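Local coordinates for protein uroporphyrinogen-III synthetase (PDB 3RE1) that probably catalyses the cyclization of the linear tetrapyrrole hydroxymethylbilane to the macrocycle uroporphyrinogen III, with release of water, in porphyrin biosynthesis, at residues F225-S228 against P229-S233. Numbering follows the deposited sequence.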
loop_
_atom_site.group_PDB
_atom_site.type_symbol
_atom_site.label_atom_id
_atom_site.label_comp_id
_atom_site.label_asym_id
_atom_site.label_seq_id
_atom_site.Cartn_x
_atom_site.Cartn_y
_atom_site.Cartn_z
ATOM N N PHE A 225 0.182 -13.168 -7.901
ATOM C CA PHE A 225 -0.111 -12.998 -6.478
ATOM C C PHE A 225 -0.522 -11.553 -6.078
ATOM O O PHE A 225 0.315 -10.646 -5.937
ATOM C CB PHE A 225 1.102 -13.452 -5.654
ATOM C CG PHE A 225 1.395 -14.919 -5.775
ATOM C CD1 PHE A 225 2.127 -15.404 -6.853
ATOM C CD2 PHE A 225 0.888 -15.827 -4.833
ATOM C CE1 PHE A 225 2.363 -16.766 -6.991
ATOM C CE2 PHE A 225 1.104 -17.175 -4.950
ATOM C CZ PHE A 225 1.856 -17.662 -6.033
ATOM N N VAL A 226 -1.827 -11.360 -5.915
ATOM C CA VAL A 226 -2.397 -10.065 -5.605
ATOM C C VAL A 226 -2.681 -9.935 -4.117
ATOM O O VAL A 226 -3.035 -10.917 -3.456
ATOM C CB VAL A 226 -3.690 -9.859 -6.387
ATOM C CG1 VAL A 226 -3.410 -10.205 -7.816
ATOM C CG2 VAL A 226 -4.835 -10.728 -5.814
ATOM N N PRO A 227 -2.552 -8.717 -3.576
ATOM C CA PRO A 227 -2.733 -8.451 -2.155
ATOM C C PRO A 227 -4.172 -8.532 -1.664
ATOM O O PRO A 227 -4.393 -8.790 -0.475
ATOM C CB PRO A 227 -2.205 -7.015 -2.002
ATOM C CG PRO A 227 -1.478 -6.707 -3.267
ATOM C CD PRO A 227 -2.221 -7.476 -4.294
ATOM N N SER A 228 -5.155 -8.320 -2.548
ATOM C CA SER A 228 -6.550 -8.299 -2.104
ATOM C C SER A 228 -7.579 -8.577 -3.192
ATOM O O SER A 228 -7.239 -8.656 -4.367
ATOM C CB SER A 228 -6.835 -6.954 -1.462
ATOM O OG SER A 228 -6.693 -5.916 -2.431
ATOM N N PRO A 229 -8.861 -8.751 -2.803
ATOM C CA PRO A 229 -9.872 -9.041 -3.800
ATOM C C PRO A 229 -9.968 -7.860 -4.752
ATOM O O PRO A 229 -10.065 -8.026 -5.945
ATOM C CB PRO A 229 -11.120 -9.219 -2.960
ATOM C CG PRO A 229 -10.584 -9.789 -1.722
ATOM C CD PRO A 229 -9.422 -8.914 -1.458
ATOM N N ARG A 230 -9.883 -6.675 -4.202
ATOM C CA ARG A 230 -9.919 -5.456 -5.004
ATOM C C ARG A 230 -8.921 -5.547 -6.144
ATOM O O ARG A 230 -9.258 -5.289 -7.298
ATOM C CB ARG A 230 -9.608 -4.257 -4.107
ATOM C CG ARG A 230 -9.572 -2.925 -4.818
ATOM C CD ARG A 230 -9.566 -1.810 -3.769
ATOM N NE ARG A 230 -10.231 -0.635 -4.294
ATOM C CZ ARG A 230 -11.178 0.042 -3.655
ATOM N NH1 ARG A 230 -11.583 -0.321 -2.437
ATOM N NH2 ARG A 230 -11.708 1.107 -4.246
ATOM N N VAL A 231 -7.695 -5.936 -5.810
ATOM C CA VAL A 231 -6.621 -6.051 -6.773
ATOM C C VAL A 231 -6.851 -7.263 -7.651
ATOM O O VAL A 231 -6.555 -7.225 -8.857
ATOM C CB VAL A 231 -5.260 -6.149 -6.079
ATOM C CG1 VAL A 231 -4.123 -6.405 -7.106
ATOM C CG2 VAL A 231 -5.013 -4.861 -5.325
ATOM N N ALA A 232 -7.413 -8.320 -7.064
ATOM C CA ALA A 232 -7.723 -9.514 -7.827
ATOM C C ALA A 232 -8.666 -9.143 -8.976
ATOM O O ALA A 232 -8.513 -9.631 -10.106
ATOM C CB ALA A 232 -8.389 -10.544 -6.939
ATOM N N SER A 233 -9.627 -8.263 -8.681
ATOM C CA SER A 233 -10.633 -7.874 -9.663
ATOM C C SER A 233 -10.027 -7.006 -10.782
ATOM O O SER A 233 -10.430 -7.123 -11.901
ATOM C CB SER A 233 -11.826 -7.179 -8.988
ATOM O OG SER A 233 -12.667 -6.584 -9.958
#
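Beyond Val226, the last residue of strand 224-226, Pro227 and Ser228 turn the chain straight into helix 229-238, and the carbonyl of Ser228, the N-cap residue, accepts the first i to i+4 bond of that helix, Ala232 N to Ser228 O at 2.7 Å, with an N-H...O angle of 152°. The next residue repeats the pattern, Ser233 N to Pro229 O. Pro229 occupies the first helical position, where its ring nitrogen has no hydrogen to donate. Val231 carries most of the side-chain contact: it points back toward the turn, and its two methyls meet different partners. Its CG1, placed anti to the backbone N (chi1 175°), lies 3.6 Å from Val226 CB and equally close to Pro227 CD. The two valines pass alongside each other in opposite directions, whereas the Pro227 and Val231 side chains cross at about a right angle, with CD of the ring doing the touching. The other branch, CG2, approaches the hydroxyl of the cap residue, with Ser228 OG 3.5 Å away. Val226 also meets the next helical residue, its CG2 resting 3.7 Å from Ala232 CB, so that strand end and first helical turn share a small apolar seam. Arg230 directs its long chain away from this seam. The arrangement is the strand-to-helix half of a beta-alpha-beta unit in a parallel sheet: Phe225 pairs with Leu197 and Val199 on one side, Val226 with Ile244 and Cys246 on the other, while Val226 and Ala232 both touch Val243 of strand 243-245 and Phe225 packs against helix 251-260.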